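Local coordinates for protein phenol hydroxylase component phN (Pseudomonas stutzeri, PDB 3U52) that probably hydroxylates phenol and related aromatics with molecular oxygen at a diiron centre, as the catalytic component of a bacterial multicomponent monooxygenase, at residues A[212-215]-A[221-224]; A[203-208]-A[292-297]; A[281-286]-A[334-339]; A[475-478]-A[482-485]. All coordinates share one frame; numbering follows the deposited sequence.

Interaction 1 (A[212-215]-A[221-224]); sequences SGAA and ATVT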
loop_
_atom_site.group_PDB
_atom_site.type_symbol
_atom_site.label_atom_id
_atom_site.label_comp_id
_atom_site.label_asym_id
_atom_site.label_seq_id
_atom_site.Cartn_x
_atom_site.Cartn_y
_atom_site.Cartn_z
ATOM N N SER A 212 -3.952 9.710 17.473
ATOM C CA SER A 212 -2.597 9.921 17.954
ATOM C C SER A 212 -2.216 8.905 19.041
ATOM O O SER A 212 -1.047 8.516 19.123
ATOM C CB SER A 212 -2.308 11.380 18.307
ATOM O OG SER A 212 -2.878 11.685 19.547
ATOM N N GLY A 213 -3.198 8.384 19.793
ATOM C CA GLY A 213 -2.959 7.225 20.679
ATOM C C GLY A 213 -2.406 6.037 19.893
ATOM O O GLY A 213 -1.475 5.359 20.343
ATOM N N ALA A 214 -2.989 5.769 18.736
ATOM C CA ALA A 214 -2.478 4.747 17.831
ATOM C C ALA A 214 -1.018 5.009 17.459
ATOM O O ALA A 214 -0.208 4.088 17.493
ATOM C CB ALA A 214 -3.339 4.655 16.567
ATOM N N ALA A 215 -0.704 6.257 17.114
ATOM C CA ALA A 215 0.650 6.629 16.684
ATOM C C ALA A 215 1.627 6.429 17.836
ATOM O O ALA A 215 2.703 5.953 17.592
ATOM C CB ALA A 215 0.715 8.060 16.183
ATOM N N ALA A 221 -2.196 -0.034 11.851
ATOM C CA ALA A 221 -3.508 -0.105 11.188
ATOM C C ALA A 221 -4.405 1.086 11.470
ATOM O O ALA A 221 -4.962 1.708 10.551
ATOM C CB ALA A 221 -4.229 -1.409 11.546
ATOM N N THR A 222 -4.565 1.394 12.754
ATOM C CA THR A 222 -5.426 2.507 13.189
ATOM C C THR A 222 -4.842 3.864 12.704
ATOM O O THR A 222 -5.568 4.749 12.161
ATOM C CB THR A 222 -5.673 2.418 14.742
ATOM O OG1 THR A 222 -6.352 1.179 15.053
ATOM C CG2 THR A 222 -6.479 3.634 15.304
ATOM N N VAL A 223 -3.525 4.035 12.830
ATOM C CA VAL A 223 -2.991 5.329 12.472
ATOM C C VAL A 223 -3.141 5.566 10.949
ATOM O O VAL A 223 -3.432 6.684 10.516
ATOM C CB VAL A 223 -1.581 5.601 13.022
ATOM C CG1 VAL A 223 -0.534 4.874 12.221
ATOM C CG2 VAL A 223 -1.317 7.098 12.962
ATOM N N THR A 224 -3.021 4.493 10.174
ATOM C CA THR A 224 -3.175 4.537 8.718
ATOM C C THR A 224 -4.633 4.853 8.375
ATOM O O THR A 224 -4.901 5.645 7.478
ATOM C CB THR A 224 -2.754 3.194 8.077
ATOM O OG1 THR A 224 -1.369 2.968 8.373
ATOM C CG2 THR A 224 -2.955 3.211 6.536
#

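Interaction 2 (A[203-208]-A[292-297]); sequences TNLLFV and SEAWEV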
loop_
_atom_site.group_PDB
_atom_site.type_symbol
_atom_site.label_atom_id
_atom_site.label_comp_id
_atom_site.label_asym_id
_atom_site.label_seq_id
_atom_site.Cartn_x
_atom_site.Cartn_y
_atom_site.Cartn_z
ATOM N N THR A 203 -15.328 17.339 17.047
ATOM C CA THR A 203 -14.599 16.338 16.235
ATOM C C THR A 203 -13.182 15.951 16.703
ATOM O O THR A 203 -12.842 14.774 16.830
ATOM C CB THR A 203 -14.575 16.722 14.717
ATOM O OG1 THR A 203 -14.050 15.612 14.004
ATOM C CG2 THR A 203 -13.717 17.977 14.430
ATOM N N ASN A 204 -12.371 16.947 16.980
ATOM C CA ASN A 204 -10.996 16.726 17.432
ATOM C C ASN A 204 -10.881 15.990 18.767
ATOM O O ASN A 204 -9.866 15.323 19.029
ATOM C CB ASN A 204 -10.265 18.073 17.512
ATOM C CG ASN A 204 -9.807 18.585 16.126
ATOM O OD1 ASN A 204 -9.429 17.799 15.248
ATOM N ND2 ASN A 204 -9.841 19.892 15.945
ATOM N N LEU A 205 -11.878 16.155 19.628
ATOM C CA LEU A 205 -11.893 15.424 20.909
ATOM C C LEU A 205 -12.091 13.924 20.771
ATOM O O LEU A 205 -11.725 13.166 21.675
ATOM C CB LEU A 205 -12.914 16.018 21.882
ATOM C CG LEU A 205 -12.547 17.461 22.234
ATOM C CD1 LEU A 205 -13.716 18.348 22.630
ATOM C CD2 LEU A 205 -11.511 17.430 23.310
ATOM N N LEU A 206 -12.702 13.505 19.661
ATOM C CA LEU A 206 -12.891 12.096 19.347
ATOM C C LEU A 206 -11.702 11.591 18.526
ATOM O O LEU A 206 -11.056 10.622 18.898
ATOM C CB LEU A 206 -14.205 11.901 18.571
ATOM C CG LEU A 206 -14.976 10.544 18.628
ATOM C CD1 LEU A 206 -14.112 9.369 19.108
ATOM C CD2 LEU A 206 -16.279 10.626 19.474
ATOM N N PHE A 207 -11.392 12.294 17.445
ATOM C CA PHE A 207 -10.395 11.890 16.452
ATOM C C PHE A 207 -8.959 11.914 16.961
ATOM O O PHE A 207 -8.233 10.925 16.819
ATOM C CB PHE A 207 -10.505 12.830 15.234
ATOM C CG PHE A 207 -9.751 12.366 14.000
ATOM C CD1 PHE A 207 -8.422 12.742 13.790
ATOM C CD2 PHE A 207 -10.396 11.589 13.030
ATOM C CE1 PHE A 207 -7.737 12.308 12.651
ATOM C CE2 PHE A 207 -9.723 11.149 11.888
ATOM C CZ PHE A 207 -8.396 11.508 11.694
ATOM N N VAL A 208 -8.521 13.063 17.474
ATOM C CA VAL A 208 -7.121 13.202 17.901
ATOM C C VAL A 208 -6.679 12.145 18.970
ATOM O O VAL A 208 -5.655 11.478 18.787
ATOM C CB VAL A 208 -6.759 14.650 18.315
ATOM C CG1 VAL A 208 -5.267 14.756 18.561
ATOM C CG2 VAL A 208 -7.179 15.693 17.199
ATOM N N SER A 292 -7.775 16.745 30.218
ATOM C CA SER A 292 -7.875 18.137 30.606
ATOM C C SER A 292 -7.172 19.077 29.538
ATOM O O SER A 292 -7.723 20.107 29.088
ATOM C CB SER A 292 -7.229 18.251 31.988
ATOM O OG SER A 292 -7.177 19.610 32.335
ATOM N N GLU A 293 -5.995 18.672 29.069
ATOM C CA GLU A 293 -5.283 19.414 28.024
ATOM C C GLU A 293 -6.020 19.389 26.682
ATOM O O GLU A 293 -6.017 20.393 25.977
ATOM C CB GLU A 293 -3.867 18.834 27.805
ATOM C CG GLU A 293 -2.831 19.231 28.884
ATOM C CD GLU A 293 -1.575 18.355 28.888
ATOM O OE1 GLU A 293 -1.591 17.220 28.345
ATOM O OE2 GLU A 293 -0.543 18.817 29.445
ATOM N N ALA A 294 -6.549 18.227 26.277
ATOM C CA ALA A 294 -7.360 18.122 25.061
ATOM C C ALA A 294 -8.616 19.006 25.109
ATOM O O ALA A 294 -8.923 19.720 24.146
ATOM C CB ALA A 294 -7.744 16.637 24.808
ATOM N N TRP A 295 -9.349 18.973 26.219
ATOM C CA TRP A 295 -10.521 19.842 26.377
ATOM C C TRP A 295 -10.172 21.333 26.259
ATOM O O TRP A 295 -10.875 22.122 25.589
ATOM C CB TRP A 295 -11.235 19.622 27.732
ATOM C CG TRP A 295 -12.530 20.349 27.786
ATOM C CD1 TRP A 295 -12.793 21.542 28.462
ATOM C CD2 TRP A 295 -13.773 19.974 27.156
ATOM N NE1 TRP A 295 -14.125 21.911 28.265
ATOM C CE2 TRP A 295 -14.735 20.984 27.471
ATOM C CE3 TRP A 295 -14.174 18.890 26.334
ATOM C CZ2 TRP A 295 -16.073 20.923 27.009
ATOM C CZ3 TRP A 295 -15.514 18.858 25.848
ATOM C CH2 TRP A 295 -16.432 19.867 26.196
ATOM N N GLU A 296 -9.113 21.716 26.962
ATOM C CA GLU A 296 -8.653 23.081 26.985
ATOM C C GLU A 296 -8.252 23.622 25.599
ATOM O O GLU A 296 -8.565 24.770 25.236
ATOM C CB GLU A 296 -7.479 23.124 27.941
ATOM C CG GLU A 296 -7.148 24.508 28.423
ATOM C CD GLU A 296 -6.187 24.477 29.621
ATOM O OE1 GLU A 296 -5.281 25.345 29.637
ATOM O OE2 GLU A 296 -6.320 23.581 30.508
ATOM N N VAL A 297 -7.566 22.810 24.811
ATOM C CA VAL A 297 -7.159 23.237 23.484
ATOM C C VAL A 297 -8.300 23.148 22.485
ATOM O O VAL A 297 -8.595 24.103 21.776
ATOM C CB VAL A 297 -5.939 22.401 23.013
ATOM C CG1 VAL A 297 -5.553 22.737 21.538
ATOM C CG2 VAL A 297 -4.782 22.650 23.987
#

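Interaction 3 (A[281-286]-A[334-339]); sequences DYMLPN and QLWTTF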
loop_
_atom_site.group_PDB
_atom_site.type_symbol
_atom_site.label_atom_id
_atom_site.label_comp_id
_atom_site.label_asym_id
_atom_site.label_seq_id
_atom_site.Cartn_x
_atom_site.Cartn_y
_atom_site.Cartn_z
ATOM N N ASP A 281 -6.782 8.896 29.054
ATOM C CA ASP A 281 -6.040 9.038 30.313
ATOM C C ASP A 281 -5.584 7.689 30.852
ATOM O O ASP A 281 -4.480 7.612 31.438
ATOM C CB ASP A 281 -6.863 9.751 31.392
ATOM C CG ASP A 281 -6.888 11.263 31.207
ATOM O OD1 ASP A 281 -7.477 11.952 32.038
ATOM O OD2 ASP A 281 -6.279 11.788 30.253
ATOM N N TYR A 282 -6.407 6.634 30.658
ATOM C CA TYR A 282 -6.163 5.312 31.301
ATOM C C TYR A 282 -5.848 4.126 30.378
ATOM O O TYR A 282 -5.043 3.248 30.744
ATOM C CB TYR A 282 -7.381 4.909 32.158
ATOM C CG TYR A 282 -7.489 5.703 33.437
ATOM C CD1 TYR A 282 -8.137 6.955 33.471
ATOM C CD2 TYR A 282 -6.924 5.218 34.607
ATOM C CE1 TYR A 282 -8.202 7.716 34.636
ATOM C CE2 TYR A 282 -6.988 5.955 35.806
ATOM C CZ TYR A 282 -7.632 7.183 35.815
ATOM O OH TYR A 282 -7.664 7.864 37.005
ATOM N N MET A 283 -6.513 4.050 29.224
ATOM C CA MET A 283 -6.366 2.869 28.394
ATOM C C MET A 283 -5.118 2.871 27.494
ATOM O O MET A 283 -4.732 1.807 26.994
ATOM C CB MET A 283 -7.619 2.579 27.581
ATOM C CG MET A 283 -8.891 2.316 28.415
ATOM S SD MET A 283 -10.102 1.820 27.192
ATOM C CE MET A 283 -11.277 0.886 28.102
ATOM N N LEU A 284 -4.505 4.034 27.291
ATOM C CA LEU A 284 -3.291 4.108 26.463
ATOM C C LEU A 284 -2.019 3.927 27.319
ATOM O O LEU A 284 -1.789 4.724 28.228
ATOM C CB LEU A 284 -3.233 5.440 25.691
ATOM C CG LEU A 284 -4.424 5.822 24.793
ATOM C CD1 LEU A 284 -4.253 7.243 24.263
ATOM C CD2 LEU A 284 -4.602 4.816 23.638
ATOM N N PRO A 285 -1.230 2.849 27.064
ATOM C CA PRO A 285 0.047 2.662 27.767
ATOM C C PRO A 285 0.997 3.862 27.629
ATOM O O PRO A 285 1.509 4.352 28.660
ATOM C CB PRO A 285 0.626 1.385 27.118
ATOM C CG PRO A 285 -0.600 0.591 26.741
ATOM C CD PRO A 285 -1.567 1.660 26.225
ATOM N N ASN A 286 1.207 4.335 26.385
ATOM C CA ASN A 286 1.897 5.616 26.143
ATOM C C ASN A 286 0.902 6.736 25.937
ATOM O O ASN A 286 0.069 6.650 25.019
ATOM C CB ASN A 286 2.894 5.535 24.957
ATOM C CG ASN A 286 3.830 4.341 25.086
ATOM O OD1 ASN A 286 4.319 4.061 26.182
ATOM N ND2 ASN A 286 4.056 3.622 24.003
ATOM N N GLN A 334 -13.508 9.603 37.426
ATOM C CA GLN A 334 -14.861 9.117 37.767
ATOM C C GLN A 334 -15.300 7.944 36.871
ATOM O O GLN A 334 -15.819 6.910 37.348
ATOM C CB GLN A 334 -15.874 10.277 37.667
ATOM C CG GLN A 334 -15.652 11.365 38.712
ATOM C CD GLN A 334 -16.470 12.637 38.459
ATOM O OE1 GLN A 334 -16.749 13.018 37.319
ATOM N NE2 GLN A 334 -16.838 13.316 39.556
ATOM N N LEU A 335 -15.060 8.053 35.578
ATOM C CA LEU A 335 -15.474 7.009 34.671
ATOM C C LEU A 335 -14.617 5.741 34.810
ATOM O O LEU A 335 -15.142 4.634 34.737
ATOM C CB LEU A 335 -15.442 7.532 33.229
ATOM C CG LEU A 335 -16.740 8.264 32.924
ATOM C CD1 LEU A 335 -16.375 9.341 31.983
ATOM C CD2 LEU A 335 -17.638 7.231 32.265
ATOM N N TRP A 336 -13.301 5.890 35.042
ATOM C CA TRP A 336 -12.458 4.684 35.034
ATOM C C TRP A 336 -12.843 3.851 36.222
ATOM O O TRP A 336 -12.999 2.627 36.170
ATOM C CB TRP A 336 -10.976 5.028 35.096
ATOM C CG TRP A 336 -10.045 3.821 35.083
ATOM C CD1 TRP A 336 -9.244 3.371 36.124
ATOM C CD2 TRP A 336 -9.841 2.905 34.005
ATOM N NE1 TRP A 336 -8.522 2.266 35.718
ATOM C CE2 TRP A 336 -8.847 1.980 34.418
ATOM C CE3 TRP A 336 -10.358 2.811 32.696
ATOM C CZ2 TRP A 336 -8.385 0.968 33.587
ATOM C CZ3 TRP A 336 -9.896 1.799 31.880
ATOM C CH2 TRP A 336 -8.919 0.893 32.329
ATOM N N THR A 337 -12.979 4.535 37.336
ATOM C CA THR A 337 -13.475 3.907 38.585
ATOM C C THR A 337 -14.911 3.216 38.477
ATOM O O THR A 337 -15.142 2.092 39.010
ATOM C CB THR A 337 -13.138 4.978 39.691
ATOM O OG1 THR A 337 -12.038 4.586 40.522
ATOM C CG2 THR A 337 -14.206 5.630 40.314
ATOM N N THR A 338 -15.815 3.808 37.713
ATOM C CA THR A 338 -17.091 3.197 37.345
ATOM C C THR A 338 -16.905 1.924 36.539
ATOM O O THR A 338 -17.499 0.885 36.866
ATOM C CB THR A 338 -17.917 4.205 36.529
ATOM O OG1 THR A 338 -18.173 5.315 37.403
ATOM C CG2 THR A 338 -19.234 3.612 36.014
ATOM N N PHE A 339 -16.078 1.982 35.490
ATOM C CA PHE A 339 -15.888 0.825 34.631
ATOM C C PHE A 339 -15.120 -0.261 35.356
ATOM O O PHE A 339 -15.416 -1.455 35.187
ATOM C CB PHE A 339 -15.237 1.205 33.303
ATOM C CG PHE A 339 -16.232 1.772 32.291
ATOM C CD1 PHE A 339 -16.355 3.132 32.096
ATOM C CD2 PHE A 339 -17.057 0.927 31.582
ATOM C CE1 PHE A 339 -17.243 3.647 31.149
ATOM C CE2 PHE A 339 -17.935 1.418 30.618
ATOM C CZ PHE A 339 -18.050 2.790 30.424
#

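Interaction 4 (A[475-478]-A[482-485]); sequences YHIN and DNFD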
loop_
_atom_site.group_PDB
_atom_site.type_symbol
_atom_site.label_atom_id
_atom_site.label_comp_id
_atom_site.label_asym_id
_atom_site.label_seq_id
_atom_site.Cartn_x
_atom_site.Cartn_y
_atom_site.Cartn_z
ATOM N N TYR A 475 -25.766 -10.531 26.068
ATOM C CA TYR A 475 -24.689 -9.673 25.596
ATOM C C TYR A 475 -23.700 -10.358 24.689
ATOM O O TYR A 475 -22.977 -9.661 23.944
ATOM C CB TYR A 475 -23.912 -9.031 26.783
ATOM C CG TYR A 475 -24.709 -8.035 27.589
ATOM C CD1 TYR A 475 -25.972 -7.633 27.202
ATOM C CD2 TYR A 475 -24.163 -7.466 28.730
ATOM C CE1 TYR A 475 -26.684 -6.692 27.957
ATOM C CE2 TYR A 475 -24.838 -6.540 29.453
ATOM C CZ TYR A 475 -26.073 -6.160 29.093
ATOM O OH TYR A 475 -26.647 -5.188 29.888
ATOM N N HIS A 476 -23.638 -11.695 24.770
ATOM C CA HIS A 476 -22.608 -12.512 24.111
ATOM C C HIS A 476 -21.236 -12.162 24.606
ATOM O O HIS A 476 -20.293 -12.302 23.858
ATOM C CB HIS A 476 -22.618 -12.289 22.592
ATOM C CG HIS A 476 -23.804 -12.884 21.894
ATOM N ND1 HIS A 476 -23.906 -12.932 20.518
ATOM C CD2 HIS A 476 -24.938 -13.438 22.366
ATOM C CE1 HIS A 476 -25.051 -13.497 20.177
ATOM N NE2 HIS A 476 -25.702 -13.793 21.280
ATOM N N ILE A 477 -21.117 -11.646 25.832
ATOM C CA ILE A 477 -19.819 -11.496 26.482
ATOM C C ILE A 477 -19.378 -12.855 27.036
ATOM O O ILE A 477 -20.103 -13.493 27.818
ATOM C CB ILE A 477 -19.854 -10.322 27.528
ATOM C CG1 ILE A 477 -19.874 -8.965 26.769
ATOM C CG2 ILE A 477 -18.706 -10.420 28.545
ATOM C CD1 ILE A 477 -20.419 -7.786 27.527
ATOM N N ASN A 478 -18.228 -13.351 26.600
ATOM C CA ASN A 478 -17.815 -14.660 27.084
ATOM C C ASN A 478 -17.180 -14.474 28.432
ATOM O O ASN A 478 -16.073 -13.976 28.515
ATOM C CB ASN A 478 -16.825 -15.333 26.143
ATOM C CG ASN A 478 -17.448 -15.637 24.793
ATOM O OD1 ASN A 478 -16.850 -15.378 23.752
ATOM N ND2 ASN A 478 -18.666 -16.157 24.810
ATOM N N ASP A 482 -13.720 -12.104 27.855
ATOM C CA ASP A 482 -13.836 -10.723 27.406
ATOM C C ASP A 482 -13.896 -9.744 28.565
ATOM O O ASP A 482 -13.622 -8.538 28.378
ATOM C CB ASP A 482 -15.135 -10.521 26.632
ATOM C CG ASP A 482 -15.250 -11.405 25.386
ATOM O OD1 ASP A 482 -16.385 -11.793 25.087
ATOM O OD2 ASP A 482 -14.238 -11.676 24.690
ATOM N N ASN A 483 -14.318 -10.215 29.747
ATOM C CA ASN A 483 -14.622 -9.309 30.870
ATOM C C ASN A 483 -13.611 -9.448 32.032
ATOM O O ASN A 483 -12.616 -10.181 31.903
ATOM C CB ASN A 483 -16.062 -9.562 31.348
ATOM C CG ASN A 483 -16.245 -10.939 31.962
ATOM O OD1 ASN A 483 -17.150 -11.162 32.782
ATOM N ND2 ASN A 483 -15.388 -11.864 31.596
ATOM N N PHE A 484 -13.845 -8.740 33.138
ATOM C CA PHE A 484 -13.011 -8.843 34.343
ATOM C C PHE A 484 -11.688 -8.095 34.203
ATOM O O PHE A 484 -11.393 -7.563 33.126
ATOM C CB PHE A 484 -12.707 -10.299 34.734
ATOM C CG PHE A 484 -13.932 -11.139 35.085
ATOM C CD1 PHE A 484 -14.917 -10.657 35.971
ATOM C CD2 PHE A 484 -14.073 -12.417 34.564
ATOM C CE1 PHE A 484 -16.041 -11.435 36.301
ATOM C CE2 PHE A 484 -15.208 -13.218 34.876
ATOM C CZ PHE A 484 -16.181 -12.727 35.762
ATOM N N ASP A 485 -10.886 -8.061 35.284
ATOM C CA ASP A 485 -9.595 -7.400 35.288
ATOM C C ASP A 485 -8.636 -7.892 34.188
ATOM O O ASP A 485 -8.623 -9.067 33.809
ATOM C CB ASP A 485 -8.892 -7.598 36.645
ATOM C CG ASP A 485 -7.933 -6.496 36.962
ATOM O OD1 ASP A 485 -8.353 -5.575 37.702
ATOM O OD2 ASP A 485 -6.752 -6.515 36.475
#

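Interaction 1 (A[212-215]-A[221-224])
Ala214 sets its CB against the methyl end of Thr222, with Thr222 CG2 at 3.5 Å, and at the same time lies beside the start of the next residue, where its CB comes to 3.8 Å from Val223 N. The methyl is thus laid against the backbone where Thr222 passes into Val223. Thr222 turns CG2 to this position by placing it anti to the backbone N, while its OG1, near -61° in chi1, is directed elsewhere and hydrogen-bonds to Asp219 OD2. The next residue, Ala215, brings its CB to 3.9 Å from one Val223 methyl, CG2, and Val223 CB closes on Ala214 CB at 4.1 Å.

The segments lie on helices 187-216 and 220-250, which form a helical hairpin with a very short connection; the nearest CA atoms, those of Ala214 and Val223, are only 5.4 Å apart. This hairpin belongs to the helical bundle of the diiron hydroxylase: the first helix supplies Glu199 and the second Glu233 and His236 to one iron. Thr222 also lines a xenon site with Phe100, Ala148 and Met149, and its side chain lies about 13 Å from iron. Val223 is further covered by an apolar side chain of another protein's chain and by Asn82 of the second copy of this subunit.

With methyl groups on one side and branched aliphatic carbons on the other, the cohesion is purely van der Waals, and the small alanines probably allow the two backbones to come so near.

Interaction 2 (A[203-208]-A[292-297])
Leu205 forks over the facing helix, one methyl going to a tryptophan ring and the other to an alanine and its carbonyl. This is helix-against-helix packing, with helix 187-216 of the diiron bundle meeting helix 291-310, and it is carried on one side by Leu205 alone. CG stands beside the backbone N, anti to the carbonyl carbon (chi1 -63°), which carries both methyls out to the partner helix. CD1 comes to 3.7 Å from Trp295 CZ3 and 3.8 Å from CE3 of the same ring, at an oblique approach.

Trp295 starts off pointing away from Leu205, but its CG lies anti to the backbone N, and the indole swings back so that its benzo portion reaches the leucine. The opposite rim is fixed by NE1, bonded to Asn325 OD1, and Tyr299 stacks on the ring. Leu273, part of a xenon site, also touches Leu205. Shortening Leu205 to an alanine would probably open a gap between the helices and strip the CE3-CZ3 side of Trp295 of its aliphatic cover. The other branch, Leu205 CD2, sits 3.6 Å from Ala294 O and 4.1 Å from Ala294 CB.

Interaction 3 (A[281-286]-A[334-339])
Tyr282 lays its phenol ring on the indole of Trp336 in an offset stack, joining the C-terminal end of helix 254-283 to helix 331-342 in this largely helical subunit. The planes are 13° apart, and the tyrosine centroid lies 4.0 Å from that of the indole's five-membered ring. The overlap runs in both directions: Tyr282 CB sits over the six-membered ring of Trp336, 3.8 Å from its centroid, while Trp336 CB sits over the Tyr282 ring, 3.7 Å from its centroid, each as a CH-pi contact. Trp336 holds CG anti to the backbone N (chi1 -180°), which lays the indole against the tyrosine ring. Beyond the stack, Tyr282 OH is bonded to Tyr377 OH and His333 ND1, and Trp336 NE1 to Trp351 O, so the polar rims of both buried rings are held in place.

Met283, next along the chain, extends beyond CG and lies obliquely against the CZ3 end of the indole, which Tyr282 CB also approaches. A leucine in place of Trp336 would probably leave the Tyr282 face without its flat partner and Trp351 O without its N-H donor. The methionine meets the benzo ring through two of its carbons, CG at 3.6 Å and CE at 4.1 Å from Trp336 CZ3.

Interaction 4 (A[475-478]-A[482-485])
Asp482 and Asn478 are joined by two hydrogen bonds that use the backbone of one residue and both backbone and side chain of the other. Asn478 N donates to Asp482 OD1 at 2.8 Å, nearly straight at 167°, reaching the oxygen from above the carboxylate plane. In return Asp482 N donates to Asn478 O at 3.1 Å, lying in the carbonyl plane. Both backbone polar groups of Asn478 and the amide N-H of Asp482 are therefore engaged across the contact. OD1 has a second donor in His160 NE2, so one carboxylate oxygen receives two N-H groups, and the imidazole, if charged, would probably stabilise the negative charge there. Asp482 places CG anti to its carbonyl carbon (chi1 -60°), which brings OD1 back over Asn478 N.

The bond from Asp482 N to the carbonyl four residues earlier closes an alpha-turn in the loop between helices 467-474 and 490-498. His476 leaves helical geometry with a positive phi just after the first of these helices, and its ND1 is bonded to Asp161 OD1. Tyr475 contributes to a xenon site with Ala345 and Ile457, and the side chain of Asn483 lies about 4 Å from a bound xenon.

An apolar patch flanks the polar pair. Ile477 CG2, a single methyl, packs on two successive beta carbons, 3.9 Å from Asn483 CB and 4.1 Å from Asp482 CB. The Ile477 backbone is bonded to that of Val471, in the helix before the loop.

How the interactions relate
All four contacts are buried, but their depth differs: interaction 2 lies nearest the chain centre, about 12 Å from it, and interaction 4 farthest, about 22 Å. Interactions 1 and 2 share helix 187-216, interaction 1 being nested inside the loop that interaction 2 closes, whereas interactions 2 and 3 interleave along the chain. Interactions 1 and 3 touch directly, with Gly213 CA 3.8 Å from Leu284 CD1. The three helical contacts are apolar, passing from methyl against methyl in interaction 1, through leucine on indole in interaction 2, to stacked rings in interaction 3. In the non-helical loop of interaction 4, backbone and carboxylate hydrogen bonds do the holding.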